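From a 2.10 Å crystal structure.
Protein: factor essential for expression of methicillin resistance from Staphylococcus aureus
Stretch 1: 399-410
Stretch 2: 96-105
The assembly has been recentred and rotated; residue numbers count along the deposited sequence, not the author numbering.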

# COMPACT_ATOMS: atom_id res chain seq x y z
N LYS A 399 -13.39 11.30 22.45
CA LYS A 399 -13.99 11.35 23.77
C LYS A 399 -13.35 12.50 24.53
O LYS A 399 -12.18 12.43 24.93
CB LYS A 399 -13.77 10.06 24.55
CG LYS A 399 -14.37 10.16 25.95
CD LYS A 399 -14.22 8.90 26.77
CE LYS A 399 -14.97 9.04 28.08
NZ LYS A 399 -14.97 7.76 28.83
N PRO A 400 -14.10 13.59 24.72
CA PRO A 400 -13.57 14.75 25.45
C PRO A 400 -13.45 14.36 26.92
O PRO A 400 -14.39 13.80 27.48
CB PRO A 400 -14.66 15.80 25.25
CG PRO A 400 -15.35 15.38 23.99
CD PRO A 400 -15.41 13.88 24.14
N ILE A 401 -12.30 14.63 27.55
CA ILE A 401 -12.12 14.30 28.96
C ILE A 401 -12.53 15.48 29.85
O ILE A 401 -13.15 15.29 30.90
CB ILE A 401 -10.67 13.89 29.26
CG1 ILE A 401 -10.30 12.66 28.41
CG2 ILE A 401 -10.52 13.59 30.75
CD1 ILE A 401 -11.18 11.45 28.67
N ASN A 402 -12.15 16.69 29.45
CA ASN A 402 -12.52 17.91 30.17
C ASN A 402 -13.30 18.75 29.15
O ASN A 402 -12.72 19.54 28.39
CB ASN A 402 -11.29 18.67 30.65
CG ASN A 402 -11.65 19.85 31.53
OD1 ASN A 402 -12.58 20.60 31.24
ND2 ASN A 402 -10.90 20.03 32.62
N LYS A 403 -14.61 18.59 29.15
CA LYS A 403 -15.48 19.25 28.18
C LYS A 403 -15.38 20.76 28.04
O LYS A 403 -15.28 21.26 26.92
CB LYS A 403 -16.93 18.82 28.41
CG LYS A 403 -17.14 17.33 28.12
CD LYS A 403 -18.61 16.92 28.23
CE LYS A 403 -18.77 15.41 28.07
NZ LYS A 403 -20.20 14.98 28.15
N PRO A 404 -15.41 21.51 29.15
CA PRO A 404 -15.30 22.96 28.99
C PRO A 404 -13.98 23.37 28.34
O PRO A 404 -13.96 24.20 27.41
CB PRO A 404 -15.42 23.48 30.42
CG PRO A 404 -16.33 22.47 31.06
CD PRO A 404 -15.80 21.15 30.53
N VAL A 405 -12.88 22.81 28.82
CA VAL A 405 -11.57 23.14 28.26
C VAL A 405 -11.50 22.72 26.80
O VAL A 405 -10.95 23.43 25.95
CB VAL A 405 -10.41 22.47 29.06
CG1 VAL A 405 -9.07 22.81 28.41
CG2 VAL A 405 -10.44 22.94 30.52
N TYR A 406 -12.08 21.56 26.50
CA TYR A 406 -12.09 21.07 25.12
C TYR A 406 -12.92 22.02 24.25
O TYR A 406 -12.59 22.28 23.08
CB TYR A 406 -12.65 19.65 25.06
CG TYR A 406 -12.65 19.07 23.67
CD1 TYR A 406 -11.46 18.87 22.97
CD2 TYR A 406 -13.85 18.74 23.03
CE1 TYR A 406 -11.45 18.35 21.68
CE2 TYR A 406 -13.87 18.22 21.74
CZ TYR A 406 -12.66 18.03 21.06
OH TYR A 406 -12.67 17.55 19.78
N ALA A 407 -14.01 22.55 24.82
CA ALA A 407 -14.86 23.49 24.08
C ALA A 407 -14.04 24.73 23.72
O ALA A 407 -14.11 25.23 22.59
CB ALA A 407 -16.07 23.88 24.94
N ALA A 408 -13.25 25.23 24.66
CA ALA A 408 -12.42 26.40 24.40
C ALA A 408 -11.39 26.07 23.32
O ALA A 408 -11.12 26.88 22.43
CB ALA A 408 -11.72 26.85 25.68
N TYR A 409 -10.83 24.87 23.41
CA TYR A 409 -9.82 24.39 22.47
C TYR A 409 -10.33 24.35 21.03
O TYR A 409 -9.62 24.75 20.10
CB TYR A 409 -9.35 23.00 22.87
CG TYR A 409 -8.42 22.37 21.87
CD1 TYR A 409 -7.11 22.83 21.72
CD2 TYR A 409 -8.84 21.31 21.07
CE1 TYR A 409 -6.25 22.25 20.79
CE2 TYR A 409 -7.99 20.72 20.13
CZ TYR A 409 -6.69 21.20 20.00
OH TYR A 409 -5.84 20.62 19.09
N THR A 410 -11.55 23.85 20.85
CA THR A 410 -12.13 23.75 19.52
C THR A 410 -12.49 25.12 18.97
O THR A 410 -12.40 25.35 17.76
CB THR A 410 -13.39 22.86 19.54
OG1 THR A 410 -14.30 23.32 20.54
CG2 THR A 410 -13.03 21.42 19.84
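Stretch 2, residues 96-105: YVKKHRCLYL

A recurring principle of protein architecture is that a short antiparallel pairing fixes the register of two chain segments distant in sequence, and side chains then pack around the turn where the pairing ends. Residues 96-105 and 399-410 of this staphylococcal factor, at least 294 positions apart wherever they touch, offer a compact example, burying 636 Å² between them. Stretch 2 leaves a helix at its start, passes through a loop in which Arg101 adopts a left-handed conformation (phi 54°, psi 43°), turns a corner at Leu103 and continues as a strand through Tyr104 and Leu105. Stretch 1 runs the other way: it arrives as a strand, Lys399 to Pro400, and after two linking residues enters a helix at Lys403.

Backbone hydrogen bonds set the register. Lys399 and Leu105 form an antiparallel hydrogen-bonded pair, their CA atoms 5.1 Å apart, with Lys399 N donating to Leu105 O at 2.8 Å and Leu105 N returning the bond to Lys399 O at 2.9 Å. Pro400 faces Tyr104 in the next, non-hydrogen-bonded position, CA to CA 4.2 Å, a position compatible with proline, since the pairing with this strand uses no amide proton there. Between the two pairs, Tyr104 CA lies 3.4 Å from Lys399 O in a CA-H...O contact. Beyond Pro400 the ladder gives way to a single carbonyl: Leu103 O accepts from Ile401 N at 2.7 Å and, weakly, from Asn402 N at 3.4 Å. Asn402 then caps the new helix, its OD1 accepting from Val405 N at 3.3 Å.

Apolar packing surrounds this turn. Ile401, with chi1 and chi2 both m, points toward stretch 2, where its CG1 lies 3.7 Å from Cys102 SG and its CD1 reaches Val97 CG2 at 4.3 Å; separately, its CB makes a tight van der Waals approach to the backbone, 3.2 Å from Cys102 O. The CA-to-CB bond of Leu103 points away from stretch 1, but the end of its side chain comes nearer, with CD1 3.7 Å from Val405 CG1 and 4.0 Å from Tyr406 CB, and CD2 4.1 Å from Tyr409 CB.

The aromatic contacts gather around Tyr104. Tyr406 CE1 sits over one face of the Tyr104 ring, 3.4 Å from Tyr104 CG, although the two rings are oblique, with planes at 44° and centroids 4.7 Å apart. The Tyr409 ring is also oblique to it, at 39° and 5.5 Å between centroids, and Tyr409 CE2 comes within 3.6 Å of Tyr104 CE2.

Two like charges also come close. The extended Lys399 side chain, all four chi angles t, brings its NZ to 4.4 Å from Lys98 NZ. These like charges share a water that accepts from both, its O 2.5 Å from Lys399 NZ and 3.1 Å from Lys98 NZ.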

# COMPACT_ATOMS: atom_id res chain seq x y z
N TYR A 96 -7.16 5.20 31.86
CA TYR A 96 -5.72 5.32 31.67
C TYR A 96 -5.33 6.73 31.22
O TYR A 96 -4.45 7.35 31.82
CB TYR A 96 -5.24 4.31 30.62
CG TYR A 96 -3.75 4.34 30.41
CD1 TYR A 96 -2.89 3.65 31.28
CD2 TYR A 96 -3.19 5.09 29.38
CE1 TYR A 96 -1.50 3.71 31.11
CE2 TYR A 96 -1.82 5.16 29.20
CZ TYR A 96 -0.98 4.46 30.07
OH TYR A 96 0.38 4.53 29.90
N VAL A 97 -5.97 7.25 30.18
CA VAL A 97 -5.57 8.57 29.73
C VAL A 97 -5.92 9.67 30.75
O VAL A 97 -5.28 10.72 30.74
CB VAL A 97 -6.16 8.93 28.35
CG1 VAL A 97 -5.62 7.96 27.30
CG2 VAL A 97 -7.69 8.92 28.40
N LYS A 98 -6.89 9.41 31.62
CA LYS A 98 -7.25 10.41 32.64
C LYS A 98 -6.14 10.51 33.68
O LYS A 98 -6.09 11.46 34.46
CB LYS A 98 -8.57 10.05 33.31
CG LYS A 98 -9.78 10.23 32.41
CD LYS A 98 -11.06 9.71 33.07
CE LYS A 98 -12.24 9.83 32.11
NZ LYS A 98 -13.52 9.36 32.70
N LYS A 99 -5.26 9.52 33.70
CA LYS A 99 -4.14 9.52 34.63
C LYS A 99 -3.01 10.35 34.03
O LYS A 99 -2.04 10.68 34.70
CB LYS A 99 -3.60 8.10 34.84
CG LYS A 99 -4.47 7.23 35.73
CD LYS A 99 -3.92 5.81 35.81
CE LYS A 99 -4.90 4.90 36.53
NZ LYS A 99 -4.44 3.49 36.59
N HIS A 100 -3.13 10.69 32.75
CA HIS A 100 -2.07 11.44 32.09
C HIS A 100 -2.49 12.79 31.54
O HIS A 100 -2.00 13.22 30.49
CB HIS A 100 -1.45 10.57 31.00
CG HIS A 100 -0.82 9.31 31.52
ND1 HIS A 100 0.46 9.28 32.03
CD2 HIS A 100 -1.29 8.05 31.63
CE1 HIS A 100 0.75 8.06 32.43
NE2 HIS A 100 -0.30 7.29 32.19
N ARG A 101 -3.40 13.44 32.25
CA ARG A 101 -3.88 14.78 31.91
C ARG A 101 -4.40 14.90 30.48
O ARG A 101 -4.14 15.89 29.78
CB ARG A 101 -2.75 15.80 32.15
CG ARG A 101 -2.22 15.78 33.60
CD ARG A 101 -1.14 16.85 33.89
NE ARG A 101 -0.83 16.88 35.32
CZ ARG A 101 -0.11 17.82 35.93
NH1 ARG A 101 0.10 17.75 37.24
NH2 ARG A 101 0.39 18.84 35.23
N CYS A 102 -5.16 13.90 30.04
CA CYS A 102 -5.70 13.93 28.71
C CYS A 102 -6.83 14.95 28.63
O CYS A 102 -7.65 15.05 29.54
CB CYS A 102 -6.22 12.55 28.33
SG CYS A 102 -7.01 12.48 26.71
N LEU A 103 -6.86 15.72 27.54
CA LEU A 103 -7.91 16.69 27.30
C LEU A 103 -9.00 15.98 26.49
O LEU A 103 -10.19 16.15 26.75
CB LEU A 103 -7.39 17.89 26.51
CG LEU A 103 -8.49 18.84 26.03
CD1 LEU A 103 -9.32 19.34 27.22
CD2 LEU A 103 -7.85 20.02 25.29
N TYR A 104 -8.57 15.23 25.48
CA TYR A 104 -9.49 14.45 24.66
C TYR A 104 -8.75 13.29 24.01
O TYR A 104 -7.57 13.40 23.68
CB TYR A 104 -10.19 15.31 23.59
CG TYR A 104 -9.34 15.82 22.45
CD1 TYR A 104 -9.50 15.31 21.16
CD2 TYR A 104 -8.44 16.85 22.65
CE1 TYR A 104 -8.77 15.84 20.08
CE2 TYR A 104 -7.71 17.39 21.59
CZ TYR A 104 -7.88 16.88 20.31
OH TYR A 104 -7.16 17.43 19.28
N LEU A 105 -9.45 12.16 23.88
CA LEU A 105 -8.91 10.93 23.32
C LEU A 105 -9.53 10.68 21.94
O LEU A 105 -10.75 10.63 21.79
CB LEU A 105 -9.22 9.77 24.26
CG LEU A 105 -9.01 8.33 23.76
CD1 LEU A 105 -7.56 8.12 23.33
CD2 LEU A 105 -9.40 7.37 24.87
O HOH W 1 -15.83 7.87 31.18